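Local coordinates for superantigen-like protein (PDB 4O1N) that probably acts as a secreted virulence factor, a peptidase that cleaves host collagens and cytokines, built from an OB-fold and a beta-grasp domain, at residues Y135-K139 with E140-L144. Residues are numbered along the deposited sequence; the frame is centred on the assembly and turned at random.
Sequences YYISK and EDISL
K139 folds its side chain over the D141 backbone and donates from NZ to D141 O at 2.7 Å, a local bond within the turn that joins strand 128-134 of the beta-grasp domain to the short strand 141-143. The C=O...NZ angle of 165° places the amine nearly in line with the carbonyl. Bends at chi3 (50°) and chi4 (56°) curl the chain back on itself, which brings CE to 3.2 Å from D141 O and NZ within bonding distance of an acceptor only two residues along. The amine has further partners, a salt bridge to D84 and a hydrogen bond to T105, both from the strands of the N-terminal OB-fold sheet, so the amine of this buried lysine ties the turn to the other domain, consistent with a charged NZ. D141 CB points away from residues 135-139; its OD1 bonds S197 OG, while OD2 takes K106 N and the salt bridge from K74 NZ and stays 5.9 Å from K139 NZ, too far for direct contact.

Inside the corner, where the chain turns through somewhat more than a right angle, the CB atoms of I137 and I142 both face the other arm. CG2 of I137 meets CD1 of I142 at 4.4 Å, a light apolar touch; I142 has CG1 anti to the backbone N and an extended chi2, which sends CD1 out toward I137. I137 CG1 also lies at the edge of the Y135 ring, in its plane. E140 CB starts off away from 135-139, and the chain, extended beyond CG, lets OE1 and OE2 accept from S109 N and V110 N, while the N108 side chain accepts from E140 N through OD1 and donates to S138 O through ND2. Strand 141-143 leads directly into helix 144-159, where S143 is the N-cap: its OG bonds to E146 N.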
loop_
_atom_site.group_PDB
_atom_site.type_symbol
_atom_site.label_atom_id
_atom_site.label_comp_id
_atom_site.label_asym_id
_atom_site.label_seq_id
_atom_site.Cartn_x
_atom_site.Cartn_y
_atom_site.Cartn_z
ATOM N N TYR A 135 -12.572 -3.810 8.145
ATOM C CA TYR A 135 -11.186 -3.914 7.694
ATOM C C TYR A 135 -10.314 -3.838 8.959
ATOM O O TYR A 135 -10.590 -3.040 9.831
ATOM C CB TYR A 135 -10.852 -2.806 6.696
ATOM C CG TYR A 135 -9.544 -2.992 5.968
ATOM C CD1 TYR A 135 -9.457 -3.724 4.780
ATOM C CD2 TYR A 135 -8.371 -2.442 6.480
ATOM C CE1 TYR A 135 -8.237 -3.877 4.115
ATOM C CE2 TYR A 135 -7.149 -2.594 5.840
ATOM C CZ TYR A 135 -7.078 -3.313 4.653
ATOM O OH TYR A 135 -5.846 -3.450 4.025
ATOM N N TYR A 136 -9.282 -4.670 9.084
ATOM C CA TYR A 136 -8.481 -4.662 10.316
ATOM C C TYR A 136 -7.125 -4.010 10.080
ATOM O O TYR A 136 -6.518 -4.233 9.066
ATOM C CB TYR A 136 -8.348 -6.083 10.857
ATOM C CG TYR A 136 -9.697 -6.710 11.202
ATOM C CD1 TYR A 136 -10.087 -6.889 12.539
ATOM C CD2 TYR A 136 -10.596 -7.105 10.194
ATOM C CE1 TYR A 136 -11.315 -7.447 12.842
ATOM C CE2 TYR A 136 -11.840 -7.651 10.502
ATOM C CZ TYR A 136 -12.183 -7.818 11.813
ATOM O OH TYR A 136 -13.383 -8.358 12.157
ATOM N N ILE A 137 -6.672 -3.186 11.022
ATOM C CA ILE A 137 -5.504 -2.347 10.828
ATOM C C ILE A 137 -4.632 -2.361 12.053
ATOM O O ILE A 137 -5.077 -1.989 13.139
ATOM C CB ILE A 137 -5.904 -0.886 10.637
ATOM C CG1 ILE A 137 -6.886 -0.741 9.482
ATOM C CG2 ILE A 137 -4.680 -0.019 10.397
ATOM C CD1 ILE A 137 -7.804 0.436 9.679
ATOM N N SER A 138 -3.386 -2.779 11.879
ATOM C CA SER A 138 -2.489 -2.950 13.006
ATOM C C SER A 138 -1.514 -1.810 13.061
ATOM O O SER A 138 -0.879 -1.644 14.073
ATOM C CB SER A 138 -1.738 -4.291 12.903
ATOM O OG SER A 138 -0.861 -4.312 11.784
ATOM N N LYS A 139 -1.395 -1.029 11.978
ATOM C CA LYS A 139 -0.286 -0.087 11.797
ATOM C C LYS A 139 -0.696 1.367 12.039
ATOM O O LYS A 139 -1.707 1.849 11.507
ATOM C CB LYS A 139 0.344 -0.235 10.401
ATOM C CG LYS A 139 1.382 -1.343 10.301
ATOM C CD LYS A 139 1.941 -1.559 8.894
ATOM C CE LYS A 139 2.444 -0.284 8.186
ATOM N NZ LYS A 139 3.482 0.480 8.925
ATOM N N GLU A 140 0.122 2.059 12.841
ATOM C CA GLU A 140 -0.085 3.453 13.163
ATOM C C GLU A 140 0.084 4.299 11.934
ATOM O O GLU A 140 -0.718 5.187 11.697
ATOM C CB GLU A 140 0.898 3.914 14.251
ATOM C CG GLU A 140 0.636 3.318 15.634
ATOM C CD GLU A 140 1.774 3.531 16.628
ATOM O OE1 GLU A 140 2.528 4.552 16.525
ATOM O OE2 GLU A 140 1.897 2.646 17.521
ATOM N N ASP A 141 1.155 4.044 11.178
ATOM C CA ASP A 141 1.497 4.799 9.957
ATOM C C ASP A 141 1.417 3.825 8.773
ATOM O O ASP A 141 2.208 2.886 8.686
ATOM C CB ASP A 141 2.898 5.371 10.089
ATOM C CG ASP A 141 3.275 6.310 8.941
ATOM O OD1 ASP A 141 2.428 7.127 8.525
ATOM O OD2 ASP A 141 4.429 6.248 8.473
ATOM N N ILE A 142 0.432 4.004 7.897
ATOM C CA ILE A 142 0.159 3.005 6.895
ATOM C C ILE A 142 0.069 3.675 5.556
ATOM O O ILE A 142 -0.489 4.776 5.415
ATOM C CB ILE A 142 -1.142 2.232 7.189
ATOM C CG1 ILE A 142 -1.363 1.131 6.166
ATOM C CG2 ILE A 142 -2.363 3.155 7.170
ATOM C CD1 ILE A 142 -2.390 0.106 6.592
ATOM N N SER A 143 0.609 2.990 4.561
ATOM C CA SER A 143 0.845 3.578 3.265
ATOM C C SER A 143 -0.303 3.320 2.305
ATOM O O SER A 143 -0.994 2.291 2.392
ATOM C CB SER A 143 2.151 3.043 2.675
ATOM O OG SER A 143 1.996 1.729 2.232
ATOM N N LEU A 144 -0.509 4.265 1.390
ATOM C CA LEU A 144 -1.525 4.087 0.374
ATOM C C LEU A 144 -1.147 2.939 -0.531
ATOM O O LEU A 144 -2.025 2.241 -1.049
ATOM C CB LEU A 144 -1.712 5.350 -0.458
ATOM C CG LEU A 144 -2.148 6.623 0.276
ATOM C CD1 LEU A 144 -2.264 7.750 -0.709
ATOM C CD2 LEU A 144 -3.449 6.454 1.028
#